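Local coordinates for adapter protein MecA 1 (Bacillus subtilis, PDB 3JTP) that recruits unfolded proteins and the competence factor ComK to the ClpC protease, here represented by its ClpC-interacting C-terminal domain, at residues 23-37 and 79-93. The protein carries 3 engineered substitutions. Residues are numbered along the deposited sequence; the frame is centred on the assembly and turned at random.
Sequences SKLNVNGSKTTLYSF and YGKLIISEHALETIK
Thr32 meets the start of helix 88-96 with both of its oxygens. Its O accepts from Ala88 N, and its OG1 accepts from Leu89 N at 3.2 Å, nearly straight at 171°. OG1 lies between the backbone N and carbonyl carbon (chi1 50°), which turns it to the helix. Two N-H groups of the first turn are thus satisfied from the strand. Thr32 N gives to Glu86 O, from above the carbonyl plane. Thr33 OG1 takes Glu86 N at 2.9 Å, and Thr33 CG2 packs tightly on Leu82 CD1. Ile83 and Ile84 both face Leu34, a classic beta bulge; Leu34 O takes Ile83 N and, weakly, Ile84 N. Leu34 N gives to Ile84 O, and Ser36 and Lys81 exchange paired N-H...O bonds. Leu82 CD1 sits over one Tyr35 ring face. Glu90 bends at chi2 (88°), bringing OE2 to 3.3 Å from Asn28 CB. Replacing Glu90 with alanine would probably strip Asn28 of its carboxylate and CG packing. Asn28 ND2 is buried without a partner. Lys93, extended beyond CG, brings NZ to Asn26 OD1, doubtfully close at 2.5 Å. Ser23 OG bonds Ile20 O. Strand 81-84 edges the antiparallel sheet beside 31-37, with 40-46 on the far side. Leu89 also touches helices 16-24 and 54-65, and Tyr35 packs on helix 73-79.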
# COMPACT_ATOMS: atom_id res chain seq x y z
N SER A 23 0.75 2.77 -7.86
CA SER A 23 -0.64 2.67 -8.28
C SER A 23 -0.78 2.59 -9.81
O SER A 23 -1.70 1.95 -10.31
CB SER A 23 -1.47 3.84 -7.75
OG SER A 23 -1.31 4.97 -8.59
N LYS A 24 0.11 3.24 -10.54
CA LYS A 24 -0.02 3.27 -11.99
C LYS A 24 0.19 1.86 -12.55
O LYS A 24 -0.28 1.54 -13.65
CB LYS A 24 0.98 4.24 -12.60
CG LYS A 24 0.58 4.68 -13.99
CD LYS A 24 1.75 5.28 -14.77
CE LYS A 24 2.01 6.75 -14.43
NZ LYS A 24 2.48 7.48 -15.68
N LEU A 25 0.89 1.02 -11.78
CA LEU A 25 1.28 -0.30 -12.25
C LEU A 25 0.14 -1.33 -12.32
O LEU A 25 0.33 -2.46 -12.77
CB LEU A 25 2.44 -0.84 -11.42
CG LEU A 25 3.81 -0.67 -12.09
CD1 LEU A 25 3.71 0.22 -13.33
CD2 LEU A 25 4.86 -0.16 -11.14
N ASN A 26 -1.05 -0.93 -11.90
CA ASN A 26 -2.19 -1.84 -11.87
C ASN A 26 -1.90 -3.14 -11.13
O ASN A 26 -2.32 -4.21 -11.56
CB ASN A 26 -2.65 -2.16 -13.28
CG ASN A 26 -3.72 -1.22 -13.75
OD1 ASN A 26 -4.52 -0.72 -12.96
ND2 ASN A 26 -3.75 -0.98 -15.06
N VAL A 27 -1.18 -3.02 -10.02
CA VAL A 27 -0.88 -4.15 -9.16
C VAL A 27 -1.66 -4.00 -7.87
O VAL A 27 -1.38 -4.67 -6.87
CB VAL A 27 0.61 -4.17 -8.80
CG1 VAL A 27 0.88 -3.14 -7.73
CG2 VAL A 27 1.01 -5.54 -8.30
N ASN A 28 -2.62 -3.08 -7.88
CA ASN A 28 -3.50 -2.90 -6.74
C ASN A 28 -4.02 -4.25 -6.28
O ASN A 28 -5.05 -4.75 -6.76
CB ASN A 28 -4.63 -1.93 -7.09
CG ASN A 28 -4.65 -1.58 -8.56
OD1 ASN A 28 -5.15 -2.35 -9.39
ND2 ASN A 28 -4.11 -0.40 -8.90
N GLY A 29 -3.28 -4.84 -5.34
CA GLY A 29 -3.40 -6.23 -4.96
C GLY A 29 -4.56 -6.48 -4.05
O GLY A 29 -4.40 -6.50 -2.83
N SER A 30 -5.72 -6.71 -4.65
CA SER A 30 -6.97 -6.68 -3.92
C SER A 30 -6.91 -5.54 -2.90
O SER A 30 -6.41 -4.47 -3.24
CB SER A 30 -7.29 -8.04 -3.30
OG SER A 30 -7.64 -8.96 -4.33
N LYS A 31 -7.37 -5.76 -1.67
CA LYS A 31 -7.60 -4.64 -0.75
C LYS A 31 -6.32 -3.92 -0.28
O LYS A 31 -5.36 -4.54 0.17
CB LYS A 31 -8.45 -5.08 0.45
CG LYS A 31 -9.72 -5.82 0.04
CD LYS A 31 -10.39 -6.46 1.25
CE LYS A 31 -11.26 -7.66 0.86
NZ LYS A 31 -11.69 -8.44 2.07
N THR A 32 -6.34 -2.60 -0.42
CA THR A 32 -5.26 -1.77 0.08
C THR A 32 -5.87 -0.61 0.86
O THR A 32 -6.87 -0.03 0.43
CB THR A 32 -4.36 -1.26 -1.06
OG1 THR A 32 -5.17 -0.67 -2.09
CG2 THR A 32 -3.56 -2.39 -1.64
N THR A 33 -5.30 -0.31 2.03
CA THR A 33 -5.67 0.88 2.78
C THR A 33 -4.42 1.74 2.99
O THR A 33 -3.34 1.22 3.30
CB THR A 33 -6.36 0.53 4.13
OG1 THR A 33 -7.56 -0.21 3.86
CG2 THR A 33 -6.72 1.80 4.94
N LEU A 34 -4.56 3.04 2.79
CA LEU A 34 -3.42 3.94 2.86
C LEU A 34 -3.50 4.87 4.07
O LEU A 34 -4.55 5.48 4.31
CB LEU A 34 -3.31 4.74 1.55
CG LEU A 34 -2.14 5.73 1.45
CD1 LEU A 34 -0.80 5.02 1.16
CD2 LEU A 34 -2.44 6.77 0.37
N TYR A 35 -2.40 4.98 4.81
CA TYR A 35 -2.29 5.89 5.95
C TYR A 35 -1.05 6.78 5.77
O TYR A 35 -0.14 6.42 5.03
CB TYR A 35 -2.10 5.11 7.27
CG TYR A 35 -3.24 4.21 7.69
CD1 TYR A 35 -4.13 4.57 8.69
CD2 TYR A 35 -3.40 2.97 7.09
CE1 TYR A 35 -5.17 3.73 9.08
CE2 TYR A 35 -4.42 2.12 7.46
CZ TYR A 35 -5.30 2.50 8.44
OH TYR A 35 -6.30 1.62 8.76
N SER A 36 -1.01 7.91 6.47
CA SER A 36 0.28 8.59 6.71
C SER A 36 0.63 8.50 8.18
O SER A 36 -0.25 8.33 9.02
CB SER A 36 0.28 10.07 6.29
OG SER A 36 -0.84 10.78 6.80
N PHE A 37 1.92 8.63 8.47
CA PHE A 37 2.40 8.56 9.83
C PHE A 37 3.85 9.04 9.89
O PHE A 37 4.73 8.49 9.21
CB PHE A 37 2.24 7.13 10.37
CG PHE A 37 2.70 6.96 11.79
CD1 PHE A 37 2.00 7.54 12.84
CD2 PHE A 37 3.81 6.18 12.08
CE1 PHE A 37 2.43 7.37 14.17
CE2 PHE A 37 4.24 6.00 13.41
CZ PHE A 37 3.56 6.60 14.45
N TYR A 79 -2.86 6.54 15.76
CA TYR A 79 -1.92 7.65 15.67
C TYR A 79 -1.56 8.05 14.22
O TYR A 79 -0.65 8.86 13.99
CB TYR A 79 -0.67 7.30 16.45
CG TYR A 79 -0.94 6.99 17.91
CD1 TYR A 79 -1.23 8.01 18.81
CD2 TYR A 79 -0.88 5.69 18.40
CE1 TYR A 79 -1.47 7.74 20.16
CE2 TYR A 79 -1.12 5.41 19.75
CZ TYR A 79 -1.41 6.44 20.62
OH TYR A 79 -1.64 6.18 21.96
N GLY A 80 -2.28 7.48 13.25
CA GLY A 80 -2.06 7.82 11.86
C GLY A 80 -3.27 8.49 11.23
O GLY A 80 -4.38 8.42 11.75
N LYS A 81 -3.05 9.14 10.10
CA LYS A 81 -4.17 9.71 9.35
C LYS A 81 -4.62 8.68 8.33
O LYS A 81 -3.84 8.25 7.47
CB LYS A 81 -3.75 11.01 8.65
CG LYS A 81 -4.80 11.56 7.70
CD LYS A 81 -6.02 12.08 8.44
CE LYS A 81 -7.15 12.37 7.46
NZ LYS A 81 -8.28 13.11 8.10
N LEU A 82 -5.87 8.28 8.39
CA LEU A 82 -6.40 7.38 7.40
C LEU A 82 -6.71 8.20 6.15
O LEU A 82 -7.40 9.21 6.21
CB LEU A 82 -7.65 6.69 7.93
CG LEU A 82 -8.49 5.89 6.94
CD1 LEU A 82 -7.66 4.84 6.25
CD2 LEU A 82 -9.68 5.25 7.69
N ILE A 83 -6.18 7.77 5.01
CA ILE A 83 -6.28 8.59 3.79
C ILE A 83 -7.33 8.00 2.86
O ILE A 83 -8.27 8.70 2.47
CB ILE A 83 -4.88 8.78 3.11
CG1 ILE A 83 -3.92 9.46 4.08
CG2 ILE A 83 -4.99 9.59 1.80
CD1 ILE A 83 -2.44 9.26 3.75
N ILE A 84 -7.17 6.73 2.50
CA ILE A 84 -8.18 5.98 1.75
C ILE A 84 -8.29 4.58 2.37
O ILE A 84 -7.27 3.97 2.72
CB ILE A 84 -7.78 5.79 0.26
CG1 ILE A 84 -7.30 7.11 -0.35
CG2 ILE A 84 -8.96 5.20 -0.55
CD1 ILE A 84 -8.43 8.06 -0.69
N SER A 85 -9.52 4.07 2.50
CA SER A 85 -9.65 2.68 2.93
C SER A 85 -10.08 1.73 1.82
O SER A 85 -10.85 2.10 0.93
CB SER A 85 -10.57 2.52 4.15
OG SER A 85 -11.81 3.18 3.98
N GLU A 86 -9.52 0.53 1.85
CA GLU A 86 -9.99 -0.60 1.05
C GLU A 86 -9.64 -0.59 -0.45
O GLU A 86 -9.26 -1.64 -0.99
CB GLU A 86 -11.50 -0.84 1.28
CG GLU A 86 -11.84 -1.21 2.74
CD GLU A 86 -13.01 -2.16 2.84
OE1 GLU A 86 -13.70 -2.36 1.81
OE2 GLU A 86 -13.24 -2.70 3.94
N HIS A 87 -9.76 0.55 -1.12
CA HIS A 87 -9.41 0.60 -2.52
C HIS A 87 -8.40 1.72 -2.81
O HIS A 87 -8.50 2.44 -3.80
CB HIS A 87 -10.69 0.68 -3.36
CG HIS A 87 -11.71 -0.35 -2.96
ND1 HIS A 87 -12.78 -0.07 -2.14
CD2 HIS A 87 -11.75 -1.69 -3.19
CE1 HIS A 87 -13.47 -1.18 -1.92
NE2 HIS A 87 -12.87 -2.17 -2.54
N ALA A 88 -7.41 1.83 -1.93
CA ALA A 88 -6.47 2.94 -1.95
C ALA A 88 -5.70 3.08 -3.27
O ALA A 88 -5.70 4.15 -3.86
CB ALA A 88 -5.51 2.86 -0.76
N LEU A 89 -5.07 2.02 -3.74
CA LEU A 89 -4.21 2.15 -4.92
C LEU A 89 -5.02 2.52 -6.17
O LEU A 89 -4.60 3.39 -6.94
CB LEU A 89 -3.36 0.90 -5.16
CG LEU A 89 -2.16 0.68 -4.24
CD1 LEU A 89 -1.35 -0.49 -4.75
CD2 LEU A 89 -1.27 1.92 -4.11
N GLU A 90 -6.17 1.88 -6.34
CA GLU A 90 -7.11 2.24 -7.42
C GLU A 90 -7.53 3.71 -7.32
O GLU A 90 -7.63 4.40 -8.32
CB GLU A 90 -8.38 1.36 -7.37
CG GLU A 90 -8.19 -0.14 -7.61
CD GLU A 90 -7.88 -0.91 -6.33
OE1 GLU A 90 -7.71 -0.27 -5.28
OE2 GLU A 90 -7.81 -2.17 -6.38
N THR A 91 -7.80 4.18 -6.11
CA THR A 91 -8.23 5.56 -5.97
C THR A 91 -7.08 6.52 -6.29
O THR A 91 -7.27 7.51 -6.98
CB THR A 91 -8.82 5.85 -4.57
OG1 THR A 91 -9.97 5.02 -4.38
CG2 THR A 91 -9.24 7.31 -4.45
N ILE A 92 -5.89 6.20 -5.79
CA ILE A 92 -4.72 7.01 -6.10
C ILE A 92 -4.43 7.02 -7.63
O ILE A 92 -4.20 8.07 -8.23
CB ILE A 92 -3.47 6.52 -5.33
CG1 ILE A 92 -3.66 6.70 -3.81
CG2 ILE A 92 -2.25 7.28 -5.80
CD1 ILE A 92 -3.83 8.12 -3.38
N LYS A 93 -4.46 5.85 -8.26
CA LYS A 93 -4.21 5.80 -9.70
C LYS A 93 -5.17 6.75 -10.43
O LYS A 93 -4.74 7.56 -11.25
CB LYS A 93 -4.34 4.38 -10.23
CG LYS A 93 -4.20 4.25 -11.75
CD LYS A 93 -4.55 2.83 -12.18
CE LYS A 93 -4.86 2.75 -13.66
NZ LYS A 93 -5.37 1.39 -13.97